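Local coordinates for gingipain R2 Pro-Domain (Porphyromonas gingivalis, PDB 4IEF), which is the propeptide of an arginine-specific cysteine protease and probably keeps the enzyme inactive, and helps it fold, until maturation, at residues F30-L35 with P50-G55; L66-R71 with N150-Q155. All coordinates share one frame; numbering follows the deposited sequence.

Contact 1: residues F30-L35 with P50-G55; sequences FRMDNL and PTFTEG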
ATOM      1  N   PHE A  30      13.652  -7.082  22.546  1.00 30.80           N
ATOM      2  CA  PHE A  30      13.708  -5.657  22.261  1.00 28.82           C
ATOM      3  C   PHE A  30      14.935  -5.103  22.951  1.00 33.23           C
ATOM      4  O   PHE A  30      15.210  -5.457  24.106  1.00 32.49           O
ATOM      5  CB  PHE A  30      12.440  -4.910  22.732  1.00 28.64           C
ATOM      6  CG  PHE A  30      12.631  -3.411  22.839  1.00 29.05           C
ATOM      7  CD1 PHE A  30      13.122  -2.833  24.010  1.00 30.93           C
ATOM      8  CD2 PHE A  30      12.371  -2.580  21.752  1.00 29.95           C
ATOM      9  CE1 PHE A  30      13.374  -1.458  24.080  1.00 30.97           C
ATOM     10  CE2 PHE A  30      12.587  -1.195  21.837  1.00 31.51           C
ATOM     11  CZ  PHE A  30      13.087  -0.646  22.998  1.00 29.59           C
ATOM     12  N   ARG A  31      15.640  -4.202  22.272  1.00 29.54           N
ATOM     13  CA  ARG A  31      16.761  -3.477  22.845  1.00 30.10           C
ATOM     14  C   ARG A  31      16.633  -2.019  22.434  1.00 33.33           C
ATOM     15  O   ARG A  31      16.297  -1.731  21.280  1.00 30.82           O
ATOM     16  CB  ARG A  31      18.108  -4.087  22.450  1.00 32.45           C
ATOM     17  CG  ARG A  31      18.533  -5.234  23.358  1.00 42.93           C
ATOM     18  CD  ARG A  31      19.797  -5.904  22.866  1.00 47.26           C
ATOM     19  NE  ARG A  31      20.285  -6.893  23.825  1.00 52.07           N
ATOM     20  CZ  ARG A  31      21.287  -7.737  23.595  1.00 59.63           C
ATOM     21  NH1 ARG A  31      21.910  -7.735  22.423  1.00 46.25           N
ATOM     22  NH2 ARG A  31      21.664  -8.596  24.530  1.00 40.86           N
ATOM     23  N   MET A  32      16.819  -1.101  23.402  1.00 30.36           N
ATOM     24  CA  MET A  32      16.719   0.342  23.173  1.00 29.15           C
ATOM     25  C   MET A  32      17.803   0.797  22.186  1.00 34.04           C
ATOM     26  O   MET A  32      18.978   0.471  22.357  1.00 34.22           O
ATOM     27  CB  MET A  32      16.816   1.124  24.497  1.00 31.00           C
ATOM     28  CG  MET A  32      16.598   2.634  24.338  1.00 33.02           C
ATOM     29  SD  MET A  32      14.994   3.078  23.609  1.00 34.14           S
ATOM     30  CE  MET A  32      13.956   2.999  25.068  1.00 30.36           C
ATOM     31  N   ASP A  33      17.389   1.537  21.152  1.00 30.36           N
ATOM     32  CA  ASP A  33      18.307   2.011  20.134  1.00 30.07           C
ATOM     33  C   ASP A  33      18.064   3.485  19.843  1.00 33.95           C
ATOM     34  O   ASP A  33      16.923   3.893  19.609  1.00 33.83           O
ATOM     35  CB  ASP A  33      18.176   1.161  18.857  1.00 31.03           C
ATOM     36  CG  ASP A  33      19.242   1.457  17.820  1.00 34.51           C
ATOM     37  OD1 ASP A  33      18.946   2.197  16.863  1.00 32.98           O
ATOM     38  OD2 ASP A  33      20.372   0.955  17.975  1.00 39.03           O
ATOM     39  N   ASN A  34      19.153   4.276  19.868  1.00 30.39           N
ATOM     40  CA  ASN A  34      19.210   5.718  19.589  1.00 29.76           C
ATOM     41  C   ASN A  34      18.121   6.528  20.351  1.00 31.82           C
ATOM     42  O   ASN A  34      17.418   7.347  19.755  1.00 31.27           O
ATOM     43  CB  ASN A  34      19.128   5.966  18.063  1.00 30.46           C
ATOM     44  CG  ASN A  34      19.510   7.361  17.613  1.00 41.47           C
ATOM     45  OD1 ASN A  34      20.340   8.041  18.215  1.00 36.19           O
ATOM     46  ND2 ASN A  34      18.918   7.806  16.529  1.00 33.20           N
ATOM     47  N   LEU A  35      17.996   6.303  21.670  1.00 28.93           N
ATOM     48  CA  LEU A  35      17.034   7.058  22.482  1.00 28.29           C
ATOM     49  C   LEU A  35      17.464   8.529  22.570  1.00 34.12           C
ATOM     50  O   LEU A  35      18.572   8.826  23.007  1.00 34.81           O
ATOM     51  CB  LEU A  35      16.853   6.462  23.889  1.00 27.94           C
ATOM     52  CG  LEU A  35      15.957   7.272  24.850  1.00 30.66           C
ATOM     53  CD1 LEU A  35      14.477   7.122  24.502  1.00 28.54           C
ATOM     54  CD2 LEU A  35      16.216   6.875  26.287  1.00 31.62           C
ATOM     55  N   PRO A  50      10.402  12.097  23.908  1.00 29.11           N
ATOM     56  CA  PRO A  50      11.331  10.983  23.662  1.00 29.42           C
ATOM     57  C   PRO A  50      11.143  10.371  22.274  1.00 31.41           C
ATOM     58  O   PRO A  50      10.022  10.296  21.779  1.00 28.51           O
ATOM     59  CB  PRO A  50      10.984   9.971  24.765  1.00 31.13           C
ATOM     60  CG  PRO A  50       9.897  10.610  25.599  1.00 35.14           C
ATOM     61  CD  PRO A  50       9.278  11.674  24.764  1.00 30.31           C
ATOM     62  N   THR A  51      12.259   9.959  21.641  1.00 28.17           N
ATOM     63  CA  THR A  51      12.286   9.298  20.334  1.00 27.40           C
ATOM     64  C   THR A  51      13.326   8.194  20.337  1.00 31.13           C
ATOM     65  O   THR A  51      14.381   8.355  20.946  1.00 31.84           O
ATOM     66  CB  THR A  51      12.571  10.282  19.171  1.00 33.45           C
ATOM     67  OG1 THR A  51      13.722  11.071  19.464  1.00 35.93           O
ATOM     68  CG2 THR A  51      11.383  11.166  18.827  1.00 30.36           C
ATOM     69  N   PHE A  52      13.035   7.071  19.657  1.00 25.64           N
ATOM     70  CA  PHE A  52      13.969   5.958  19.494  1.00 24.94           C
ATOM     71  C   PHE A  52      13.667   5.260  18.172  1.00 30.54           C
ATOM     72  O   PHE A  52      12.560   5.403  17.646  1.00 30.27           O
ATOM     73  CB  PHE A  52      13.961   4.980  20.696  1.00 25.85           C
ATOM     74  CG  PHE A  52      12.680   4.233  21.010  1.00 25.44           C
ATOM     75  CD1 PHE A  52      12.370   3.039  20.361  1.00 25.78           C
ATOM     76  CD2 PHE A  52      11.832   4.671  22.023  1.00 26.07           C
ATOM     77  CE1 PHE A  52      11.206   2.328  20.678  1.00 25.58           C
ATOM     78  CE2 PHE A  52      10.664   3.958  22.338  1.00 27.60           C
ATOM     79  CZ  PHE A  52      10.354   2.799  21.654  1.00 24.45           C
ATOM     80  N   THR A  53      14.654   4.527  17.624  1.00 28.70           N
ATOM     81  CA  THR A  53      14.519   3.799  16.353  1.00 28.83           C
ATOM     82  C   THR A  53      13.292   2.867  16.396  1.00 30.60           C
ATOM     83  O   THR A  53      13.151   2.059  17.323  1.00 30.08           O
ATOM     84  CB  THR A  53      15.804   3.028  16.019  1.00 34.24           C
ATOM     85  OG1 THR A  53      16.938   3.847  16.318  1.00 35.44           O
ATOM     86  CG2 THR A  53      15.854   2.587  14.565  1.00 29.70           C
ATOM     87  N   GLU A  54      12.384   3.049  15.411  1.00 24.97           N
ATOM     88  CA  GLU A  54      11.126   2.315  15.208  1.00 23.91           C
ATOM     89  C   GLU A  54      10.094   2.617  16.333  1.00 27.63           C
ATOM     90  O   GLU A  54       9.063   1.942  16.430  1.00 26.73           O
ATOM     91  CB  GLU A  54      11.391   0.801  15.072  1.00 25.83           C
ATOM     92  CG  GLU A  54      10.464   0.076  14.119  1.00 33.87           C
ATOM     93  CD  GLU A  54      10.634  -1.430  14.088  1.00 47.14           C
ATOM     94  OE1 GLU A  54      11.775  -1.913  14.272  1.00 40.37           O
ATOM     95  OE2 GLU A  54       9.622  -2.130  13.861  1.00 43.41           O
ATOM     96  N   GLY A  55      10.364   3.658  17.128  1.00 24.27           N
ATOM     97  CA  GLY A  55       9.474   4.112  18.187  1.00 23.89           C
ATOM     98  C   GLY A  55       8.322   4.913  17.619  1.00 27.20           C
ATOM     99  O   GLY A  55       8.534   5.774  16.761  1.00 27.11           O
TER
HETATM  100  O   HOH W   1      16.991   6.068  15.173  1.00 39.73           O

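Contact 2: residues L66-R71 with N150-Q155; sequences LPILSR and NFAPLQ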
ATOM      1  N   LEU A  66       5.098   8.451  25.408  1.00 29.69           N
ATOM      2  CA  LEU A  66       5.924   7.301  25.727  1.00 29.39           C
ATOM      3  C   LEU A  66       5.874   6.338  24.542  1.00 31.38           C
ATOM      4  O   LEU A  66       5.033   5.428  24.510  1.00 29.99           O
ATOM      5  CB  LEU A  66       5.476   6.665  27.055  1.00 30.03           C
ATOM      6  CG  LEU A  66       5.551   7.606  28.288  1.00 35.11           C
ATOM      7  CD1 LEU A  66       4.631   7.150  29.402  1.00 35.80           C
ATOM      8  CD2 LEU A  66       6.995   7.820  28.757  1.00 36.81           C
ATOM      9  N   PRO A  67       6.757   6.580  23.533  1.00 26.17           N
ATOM     10  CA  PRO A  67       6.745   5.757  22.312  1.00 25.18           C
ATOM     11  C   PRO A  67       6.880   4.265  22.550  1.00 29.47           C
ATOM     12  O   PRO A  67       7.524   3.833  23.503  1.00 30.49           O
ATOM     13  CB  PRO A  67       7.943   6.279  21.513  1.00 26.76           C
ATOM     14  CG  PRO A  67       8.124   7.659  21.982  1.00 30.74           C
ATOM     15  CD  PRO A  67       7.774   7.647  23.436  1.00 26.96           C
ATOM     16  N   ILE A  68       6.241   3.488  21.668  1.00 25.80           N
ATOM     17  CA  ILE A  68       6.236   2.033  21.697  1.00 26.15           C
ATOM     18  C   ILE A  68       6.856   1.471  20.408  1.00 30.02           C
ATOM     19  O   ILE A  68       6.974   2.180  19.407  1.00 28.95           O
ATOM     20  CB  ILE A  68       4.792   1.472  21.917  1.00 28.85           C
ATOM     21  CG1 ILE A  68       3.863   1.731  20.703  1.00 28.21           C
ATOM     22  CG2 ILE A  68       4.177   1.945  23.263  1.00 29.04           C
ATOM     23  CD1 ILE A  68       2.748   0.675  20.530  1.00 32.32           C
ATOM     24  N   LEU A  69       7.244   0.201  20.445  1.00 27.35           N
ATOM     25  CA  LEU A  69       7.752  -0.516  19.285  1.00 27.65           C
ATOM     26  C   LEU A  69       6.828  -1.701  19.054  1.00 31.04           C
ATOM     27  O   LEU A  69       6.574  -2.475  19.978  1.00 30.82           O
ATOM     28  CB  LEU A  69       9.216  -0.951  19.462  1.00 28.22           C
ATOM     29  CG  LEU A  69       9.899  -1.462  18.196  1.00 32.63           C
ATOM     30  CD1 LEU A  69      11.334  -1.041  18.174  1.00 32.99           C
ATOM     31  CD2 LEU A  69       9.770  -2.986  18.061  1.00 34.67           C
ATOM     32  N   SER A  70       6.317  -1.829  17.828  1.00 27.13           N
ATOM     33  CA  SER A  70       5.370  -2.886  17.475  1.00 26.77           C
ATOM     34  C   SER A  70       5.913  -3.803  16.389  1.00 32.68           C
ATOM     35  O   SER A  70       6.556  -3.340  15.443  1.00 30.99           O
ATOM     36  CB  SER A  70       4.049  -2.280  17.021  1.00 27.27           C
ATOM     37  OG  SER A  70       3.441  -1.522  18.054  1.00 29.93           O
ATOM     38  N   ARG A  71       5.662  -5.117  16.556  1.00 31.08           N
ATOM     39  CA  ARG A  71       6.070  -6.166  15.629  1.00 31.77           C
ATOM     40  C   ARG A  71       4.966  -7.199  15.474  1.00 35.40           C
ATOM     41  O   ARG A  71       4.307  -7.569  16.453  1.00 35.14           O
ATOM     42  CB  ARG A  71       7.381  -6.847  16.082  1.00 32.92           C
ATOM     43  CG  ARG A  71       8.647  -6.031  15.834  1.00 34.53           C
ATOM     44  CD  ARG A  71       8.921  -5.781  14.358  1.00 31.20           C
ATOM     45  NE  ARG A  71      10.115  -4.955  14.172  1.00 34.97           N
ATOM     46  CZ  ARG A  71      11.341  -5.435  13.990  1.00 48.16           C
ATOM     47  NH1 ARG A  71      11.549  -6.746  13.942  1.00 34.61           N
ATOM     48  NH2 ARG A  71      12.368  -4.608  13.844  1.00 29.16           N
ATOM     49  N   ASN A 150       3.485  -5.392  21.350  1.00 29.22           N
ATOM     50  CA  ASN A 150       3.950  -4.023  21.591  1.00 28.40           C
ATOM     51  C   ASN A 150       4.862  -3.941  22.810  1.00 33.03           C
ATOM     52  O   ASN A 150       4.503  -4.403  23.897  1.00 32.08           O
ATOM     53  CB  ASN A 150       2.764  -3.066  21.781  1.00 27.12           C
ATOM     54  CG  ASN A 150       1.639  -3.326  20.815  1.00 43.48           C
ATOM     55  OD1 ASN A 150       1.798  -3.182  19.599  1.00 36.31           O
ATOM     56  ND2 ASN A 150       0.513  -3.808  21.325  1.00 30.81           N
ATOM     57  N   PHE A 151       6.033  -3.332  22.621  1.00 29.72           N
ATOM     58  CA  PHE A 151       6.981  -3.068  23.699  1.00 29.65           C
ATOM     59  C   PHE A 151       6.822  -1.632  24.131  1.00 33.13           C
ATOM     60  O   PHE A 151       6.827  -0.755  23.270  1.00 33.25           O
ATOM     61  CB  PHE A 151       8.427  -3.314  23.240  1.00 31.44           C
ATOM     62  CG  PHE A 151       8.761  -4.730  22.853  1.00 33.26           C
ATOM     63  CD1 PHE A 151       8.716  -5.133  21.522  1.00 35.52           C
ATOM     64  CD2 PHE A 151       9.149  -5.657  23.816  1.00 35.46           C
ATOM     65  CE1 PHE A 151       9.057  -6.441  21.160  1.00 37.15           C
ATOM     66  CE2 PHE A 151       9.489  -6.959  23.456  1.00 38.75           C
ATOM     67  CZ  PHE A 151       9.441  -7.343  22.130  1.00 36.76           C
ATOM     68  N   ALA A 152       6.645  -1.382  25.435  1.00 28.55           N
ATOM     69  CA  ALA A 152       6.547  -0.030  25.991  1.00 27.41           C
ATOM     70  C   ALA A 152       7.776   0.168  26.908  1.00 31.86           C
ATOM     71  O   ALA A 152       7.703  -0.088  28.113  1.00 31.18           O
ATOM     72  CB  ALA A 152       5.225   0.161  26.731  1.00 27.75           C
ATOM     73  N   PRO A 153       8.950   0.527  26.326  1.00 29.72           N
ATOM     74  CA  PRO A 153      10.177   0.609  27.133  1.00 30.63           C
ATOM     75  C   PRO A 153      10.367   1.924  27.891  1.00 35.79           C
ATOM     76  O   PRO A 153      11.406   2.110  28.536  1.00 36.33           O
ATOM     77  CB  PRO A 153      11.277   0.435  26.089  1.00 32.13           C
ATOM     78  CG  PRO A 153      10.711   1.053  24.860  1.00 35.38           C
ATOM     79  CD  PRO A 153       9.231   0.827  24.902  1.00 30.71           C
ATOM     80  N   LEU A 154       9.389   2.832  27.807  1.00 31.60           N
ATOM     81  CA  LEU A 154       9.460   4.107  28.501  1.00 31.52           C
ATOM     82  C   LEU A 154       8.260   4.222  29.448  1.00 34.70           C
ATOM     83  O   LEU A 154       7.115   4.339  29.007  1.00 33.68           O
ATOM     84  CB  LEU A 154       9.546   5.284  27.504  1.00 30.93           C
ATOM     85  CG  LEU A 154      10.768   5.298  26.566  1.00 35.48           C
ATOM     86  CD1 LEU A 154      10.606   6.323  25.486  1.00 34.79           C
ATOM     87  CD2 LEU A 154      12.071   5.553  27.330  1.00 37.66           C
ATOM     88  N   GLN A 155       8.540   4.100  30.751  1.00 30.84           N
ATOM     89  CA  GLN A 155       7.549   4.157  31.825  1.00 29.81           C
ATOM     90  C   GLN A 155       7.816   5.422  32.643  1.00 32.08           C
ATOM     91  O   GLN A 155       8.942   5.645  33.081  1.00 31.61           O
ATOM     92  CB  GLN A 155       7.582   2.882  32.683  1.00 31.45           C
ATOM     93  CG  GLN A 155       7.380   1.575  31.893  1.00 31.96           C
ATOM     94  CD  GLN A 155       5.969   1.330  31.408  1.00 41.29           C
ATOM     95  OE1 GLN A 155       4.985   1.586  32.109  1.00 36.33           O
ATOM     96  NE2 GLN A 155       5.841   0.768  30.211  1.00 30.61           N
TER
HETATM   97  O   HOH W   2       7.042   3.089  26.167  1.00 21.02           O

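Contact 1: residues F30-L35 with P50-G55
Thr53 OG1 has two polar partners: it donates to Asp33 OD1 at 2.7 Å, and a water sits very close to it, at a distance that is uncertain. Thr53 belongs to a type II beta turn from Phe52 to Gly55, closed by Gly55 N to Phe52 O, which packs against the loop that leaves strand 25-31. The carboxylate receives the hydroxyl on its anti lone pair, away from OD2, which is bound by Gln15. The same water accepts from Asn34 ND2, so it probably bridges Asn34 to Thr53. The backbone adds a second tie, Thr53 N to Asp33 O, at 3.1 Å.

Phe52 is the apolar centre. Its CG sits between the backbone N and the carbonyl carbon (chi1 62°), the crowded position, which puts Phe52 CG 3.7 Å from Met32 SD. Met32 makes a Met-aromatic contact with this ring. Its sulfur is oblique to the ring, 4.2 Å from the centroid. The bends of the Met32 chain at chi2 and chi3 go with CE lying over one face. Phe30 turns its edge toward the Phe52 ring in an offset edge-to-face pair, planes at 71°. Pro67, Leu69 and Pro153 also touch Phe52, which joins the turn to the main sheet. Leu35 CD1 lies 4.4 Å from Phe52 CD2, oblique to the ring, while Leu35 CA makes a C-H...O contact of 3.3 Å to Thr51 O.

Contact 2: residues L66-R71 with N150-Q155
Leu69 and Phe151 form an antiparallel hydrogen-bonded pair, the backbone core of this beta-sheet contact. Phe151 N gives Leu69 O a nearly straight bond of 2.8 Å, and Leu69 N returns one to Phe151 O at 3.0 Å. One residue on, Ser70 and Asn150 form the non-hydrogen-bonded pair. Their side chains share one face of the sheet, where Ser70 OG donates to Asn150 OD1 at 2.8 Å. Both atoms also bond a basic side chain of the other protein chain in the assembly. Asn150 ND2 is held by Thr134 and Ser136, which helps to fix the amide.

Ile68 lies beside Asn150, pointing the same way. Its CG1 stands between the backbone N and the carbonyl carbon (chi1 68°), and CD1 beyond it rests on Asn150 CB. Ile68 CG2, beside the backbone N, meets Ala152 CB at 4.0 Å. On the opposite face from Ser70 and Asn150, Leu69 CD2 comes within 4.2 Å of Phe151 CD1, and Leu69 O lies at the edge of the ring, near its plane.

Past Ile68 and Ala152 no direct backbone bond links the segments, and a water bridges them. It accepts from Leu154 N and donates to Pro67 O, one of several acceptors near it. Leu154 CD1 packs on Pro67 CD at 3.7 Å, and Leu66 CD2 reaches Leu154 CB. Gln155 NE2 bonds Ala152 O from above the carbonyl plane, across the break in strand 144-157; Gly130 and Glu131 hold the same amide.

All the touching residues are buried. Strand 144-157 runs between strands 69-74 and 133-141 here. Strand 162-176 touches Phe151 and Leu66, and Phe30 of strand 25-31 packs on Leu69.

Both segments of contact 1 come earlier in the chain than those of contact 2, and the centres of the two contacts lie about 9 Å apart. Strand 45-51, of the two-stranded sheet with 36-42, leads through the turn of contact 1 toward strand 69-74 of contact 2. Strands 25-31, 69-74 and 144-157 belong to the larger antiparallel sheet, so both contacts reach it. They touch directly. Glu54 OE1 and Arg71 NH2 form a salt bridge of 2.8 Å, Phe30 CZ packs on Pro153 CG, and Pro50 O and the Phe52 ring meet Pro67. The small hairpin is thus tied to the buried middle of the propeptide, while Glu54, Ser70 and Asn150 also bond the other protein chain.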